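Local structure of flagellar biosynthetic protein FlhB (Aquifex aeolicus, 3B1S) at residues D[64-67]-D[68-71]; D[75-78]-D[79-83]. The protein is probably required, as the protein whose C-terminal domain this is, for flagellar rod formation and, with FliI and FliH, may constitute the flagellin export apparatus. All blocks are in the same frame, centred on the assembly; numbering follows the deposited sequence.

Interaction 1 of 2, residues D[64-67]-D[68-71]; sequences SPKF and YKAV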
loop_
_atom_site.group_PDB
_atom_site.type_symbol
_atom_site.label_atom_id
_atom_site.label_comp_id
_atom_site.label_asym_id
_atom_site.label_seq_id
_atom_site.Cartn_x
_atom_site.Cartn_y
_atom_site.Cartn_z
ATOM N N SER D 64 7.122 -10.425 2.236
ATOM C CA SER D 64 7.779 -11.590 2.803
ATOM C C SER D 64 6.844 -12.769 2.703
ATOM O O SER D 64 5.626 -12.601 2.864
ATOM C CB SER D 64 8.097 -11.365 4.286
ATOM O OG SER D 64 9.023 -10.339 4.468
ATOM N N PRO D 65 7.406 -14.006 2.394
ATOM C CA PRO D 65 6.678 -15.242 2.655
ATOM C C PRO D 65 5.961 -15.260 4.023
ATOM O O PRO D 65 4.792 -15.651 4.100
ATOM C CB PRO D 65 7.771 -16.299 2.526
ATOM C CG PRO D 65 8.602 -15.760 1.373
ATOM C CD PRO D 65 8.608 -14.252 1.569
ATOM N N LYS D 66 6.545 -14.657 5.036
ATOM C CA LYS D 66 5.899 -14.694 6.317
ATOM C C LYS D 66 4.526 -14.112 6.275
ATOM O O LYS D 66 3.592 -14.722 6.749
ATOM C CB LYS D 66 6.664 -13.804 7.267
ATOM C CG LYS D 66 5.741 -13.056 8.189
ATOM C CD LYS D 66 6.331 -12.859 9.570
ATOM C CE LYS D 66 5.237 -12.886 10.633
ATOM N NZ LYS D 66 5.730 -12.752 12.029
ATOM N N PHE D 67 4.356 -12.994 5.616
ATOM C CA PHE D 67 3.056 -12.360 5.605
ATOM C C PHE D 67 2.013 -13.118 4.836
ATOM O O PHE D 67 0.880 -12.716 4.817
ATOM C CB PHE D 67 3.142 -10.967 5.030
ATOM C CG PHE D 67 3.724 -9.982 5.959
ATOM C CD1 PHE D 67 3.077 -9.656 7.115
ATOM C CD2 PHE D 67 4.914 -9.370 5.672
ATOM C CE1 PHE D 67 3.604 -8.752 7.960
ATOM C CE2 PHE D 67 5.444 -8.466 6.521
ATOM C CZ PHE D 67 4.793 -8.155 7.663
ATOM N N TYR D 68 2.379 -14.156 4.118
ATOM C CA TYR D 68 1.404 -14.739 3.206
ATOM C C TYR D 68 0.148 -15.122 3.973
ATOM O O TYR D 68 -0.945 -15.102 3.413
ATOM C CB TYR D 68 1.956 -15.918 2.430
ATOM C CG TYR D 68 3.132 -15.588 1.543
ATOM C CD1 TYR D 68 3.950 -16.607 1.052
ATOM C CD2 TYR D 68 3.449 -14.275 1.208
ATOM C CE1 TYR D 68 5.054 -16.338 0.225
ATOM C CE2 TYR D 68 4.556 -13.996 0.386
ATOM C CZ TYR D 68 5.353 -15.040 -0.096
ATOM O OH TYR D 68 6.440 -14.797 -0.893
ATOM N N LYS D 69 0.299 -15.341 5.264
ATOM C CA LYS D 69 -0.815 -15.723 6.105
ATOM C C LYS D 69 -1.967 -14.747 6.273
ATOM O O LYS D 69 -3.113 -15.117 6.139
ATOM C CB LYS D 69 -0.272 -15.963 7.506
ATOM C CG LYS D 69 0.204 -14.693 8.200
ATOM C CD LYS D 69 0.361 -14.890 9.702
ATOM C CE LYS D 69 1.782 -15.250 10.103
ATOM N NZ LYS D 69 1.855 -15.725 11.506
ATOM N N ALA D 70 -1.670 -13.495 6.548
ATOM C CA ALA D 70 -2.728 -12.525 6.845
ATOM C C ALA D 70 -3.193 -11.750 5.620
ATOM O O ALA D 70 -4.329 -11.254 5.592
ATOM C CB ALA D 70 -2.298 -11.571 7.985
ATOM N N VAL D 71 -2.310 -11.657 4.627
ATOM C CA VAL D 71 -2.553 -10.875 3.423
ATOM C C VAL D 71 -3.521 -11.626 2.558
ATOM O O VAL D 71 -4.431 -11.040 1.977
ATOM C CB VAL D 71 -1.224 -10.588 2.642
ATOM C CG1 VAL D 71 -1.485 -10.109 1.216
ATOM C CG2 VAL D 71 -0.394 -9.579 3.388
#

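Interaction 2 of 2, residues D[75-78]-D[79-83]; sequences IAYV and MFKKK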
loop_
_atom_site.group_PDB
_atom_site.type_symbol
_atom_site.label_atom_id
_atom_site.label_comp_id
_atom_site.label_asym_id
_atom_site.label_seq_id
_atom_site.Cartn_x
_atom_site.Cartn_y
_atom_site.Cartn_z
ATOM N N ILE D 75 -7.045 -10.682 0.972
ATOM C CA ILE D 75 -7.368 -10.663 -0.454
ATOM C C ILE D 75 -8.579 -11.509 -0.604
ATOM O O ILE D 75 -9.419 -11.231 -1.432
ATOM C CB ILE D 75 -6.259 -11.246 -1.303
ATOM C CG1 ILE D 75 -4.959 -10.428 -1.147
ATOM C CG2 ILE D 75 -6.667 -11.327 -2.722
ATOM C CD1 ILE D 75 -3.970 -10.662 -2.206
ATOM N N ALA D 76 -8.651 -12.572 0.161
ATOM C CA ALA D 76 -9.775 -13.476 0.147
ATOM C C ALA D 76 -11.046 -12.731 0.554
ATOM O O ALA D 76 -12.011 -12.679 -0.223
ATOM C CB ALA D 76 -9.517 -14.646 1.055
ATOM N N TYR D 77 -11.035 -12.058 1.682
ATOM C CA TYR D 77 -12.253 -11.405 2.070
ATOM C C TYR D 77 -12.646 -10.426 1.020
ATOM O O TYR D 77 -13.763 -10.398 0.575
ATOM C CB TYR D 77 -12.027 -10.611 3.334
ATOM C CG TYR D 77 -13.221 -10.573 4.227
ATOM C CD1 TYR D 77 -13.152 -11.053 5.512
ATOM C CD2 TYR D 77 -14.424 -10.096 3.776
ATOM C CE1 TYR D 77 -14.242 -11.041 6.323
ATOM C CE2 TYR D 77 -15.520 -10.085 4.579
ATOM C CZ TYR D 77 -15.427 -10.556 5.854
ATOM O OH TYR D 77 -16.522 -10.549 6.690
ATOM N N VAL D 78 -11.708 -9.639 0.572
ATOM C CA VAL D 78 -12.045 -8.675 -0.446
ATOM C C VAL D 78 -12.777 -9.315 -1.610
ATOM O O VAL D 78 -13.798 -8.795 -2.039
ATOM C CB VAL D 78 -10.819 -7.882 -0.924
ATOM C CG1 VAL D 78 -11.074 -7.301 -2.292
ATOM C CG2 VAL D 78 -10.487 -6.798 0.065
ATOM N N MET D 79 -12.272 -10.442 -2.093
ATOM C CA MET D 79 -12.829 -11.086 -3.294
ATOM C C MET D 79 -14.131 -11.886 -3.054
ATOM O O MET D 79 -14.995 -11.977 -3.932
ATOM C CB MET D 79 -11.784 -11.997 -3.930
ATOM C CG MET D 79 -10.725 -11.336 -4.789
ATOM S SD MET D 79 -9.371 -12.538 -4.887
ATOM C CE MET D 79 -8.734 -12.275 -6.565
ATOM N N PHE D 80 -14.296 -12.418 -1.857
ATOM C CA PHE D 80 -15.545 -13.056 -1.544
ATOM C C PHE D 80 -16.648 -12.023 -1.570
ATOM O O PHE D 80 -17.566 -12.112 -2.348
ATOM C CB PHE D 80 -15.409 -13.587 -0.127
ATOM C CG PHE D 80 -16.646 -14.209 0.433
ATOM C CD1 PHE D 80 -17.414 -15.061 -0.318
ATOM C CD2 PHE D 80 -17.001 -13.985 1.746
ATOM C CE1 PHE D 80 -18.521 -15.636 0.219
ATOM C CE2 PHE D 80 -18.110 -14.561 2.282
ATOM C CZ PHE D 80 -18.869 -15.384 1.519
ATOM N N LYS D 81 -16.429 -10.910 -0.913
ATOM C CA LYS D 81 -17.455 -9.914 -0.954
ATOM C C LYS D 81 -17.745 -9.492 -2.367
ATOM O O LYS D 81 -18.885 -9.433 -2.739
ATOM C CB LYS D 81 -17.021 -8.690 -0.178
ATOM C CG LYS D 81 -16.557 -8.985 1.199
ATOM C CD LYS D 81 -16.240 -7.713 1.914
ATOM C CE LYS D 81 -17.359 -6.712 1.784
ATOM N NZ LYS D 81 -17.190 -5.570 2.700
ATOM N N LYS D 82 -16.744 -9.236 -3.185
ATOM C CA LYS D 82 -17.042 -8.762 -4.541
ATOM C C LYS D 82 -17.703 -9.796 -5.469
ATOM O O LYS D 82 -18.184 -9.422 -6.546
ATOM C CB LYS D 82 -15.831 -8.091 -5.225
ATOM C CG LYS D 82 -16.149 -7.596 -6.672
ATOM C CD LYS D 82 -14.944 -7.006 -7.432
ATOM C CE LYS D 82 -15.282 -6.866 -8.924
ATOM N NZ LYS D 82 -14.514 -5.788 -9.617
ATOM N N LYS D 83 -17.737 -11.070 -5.109
ATOM C CA LYS D 83 -18.352 -12.013 -6.045
ATOM C C LYS D 83 -19.860 -11.899 -6.300
ATOM O O LYS D 83 -20.286 -11.831 -7.439
ATOM C CB LYS D 83 -18.015 -13.444 -5.662
ATOM C CG LYS D 83 -18.140 -14.421 -6.805
ATOM C CD LYS D 83 -16.997 -14.260 -7.776
ATOM C CE LYS D 83 -17.135 -15.190 -8.977
ATOM N NZ LYS D 83 -16.752 -16.602 -8.698
#

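Interaction 1 of 2, residues D[64-67]-D[68-71]
The pyrrolidine ring of Pro65 overlaps the Tyr68 ring, lying along it with CB 3.6 Å from Tyr68 CE1, while the proline as a whole sits over one aromatic face. This overlap sits at the entry into helix 68-84, where the chain coming from helix 47-53 winds into its last helix. The two side chains run side by side in the same direction, and Pro65 CG comes within 3.3 Å of Tyr68 OH. With chi1 at -61°, Tyr68 CG stands beside its own backbone N, which turns the ring back along the chain toward the proline. The backbone secures the same pair, since Tyr68 N donates to Pro65 O at 2.8 Å with an N-H...O angle of 164°. With an alanine here this backbone bond could remain, but the proline ring would probably be left without its aromatic packing partner. Away from the tyrosine, Phe67 CB meets Val71 CG2 at 4.1 Å, while Phe67 also reaches Leu53 and Ala56. Lys66 and Lys69 extend from the surface with their NZ atoms 4.9 Å apart, like charges not in contact, which probably repel mildly. Phe67 O receives two weak bonds, from Ala70 N at 3.2 Å and from Val71 N at 3.4 Å.

Interaction 2 of 2, residues D[75-78]-D[79-83]
With chi1 at -61°, Ile75 holds CG1 beside its backbone N and sends CG2 anti to that N, toward the next turn of helix 68-84; Met79 CG, beside its own N (chi1 -80°), carries SD back to meet that methyl. Their meeting is an i to i+4 apolar contact between side chains lying alongside each other: Met79 SD lies 3.7 Å from Ile75 CG2. The Met79 stem also passes by the Ile75 carbonyl, with CG 3.6 Å from Ile75 O. Ile75 additionally packs against Tyr10 and Pro18, while Met79 lies on the surface. A second i to i+4 pair joins Tyr77 and Lys81, whose side chains cross obliquely. Here the aliphatic stem of the lysine does the touching: Lys81 CG lies in the ring plane at the edge, 3.5 Å from Tyr77 CD2, and Lys81 CD is 3.6 Å from Tyr77 CE2. Four consecutive alpha-helical bonds carry the backbone through the segment, accepted by the carbonyls of Ile75, Ala76, Tyr77 and Val78. Among them, the bond from Lys81 N to Tyr77 O measures 3.1 Å, with an N-H...O angle of 177°.

Both contacts are local and follow in series along helix 68-84, the last helix of this C-terminal domain, with their centres about 17 Å apart. Interaction 1 spans the entry from the preceding loop into the first turn, and interaction 2 lies further along, toward the C-terminal end; the two do not touch otherwise. Pro18 is a shared neighbour, contacted by Val71 in the first and by Ile75 in the second, so the loop before strand 19-25 meets the helix at successive turns. Interaction 1 also faces helix 47-53, through Phe67 and Ala70. Beyond Val78, which reaches Pro42, residues 79-83 are exposed, consistent with a helix packed on the domain through Val78, with its last turns projecting from it.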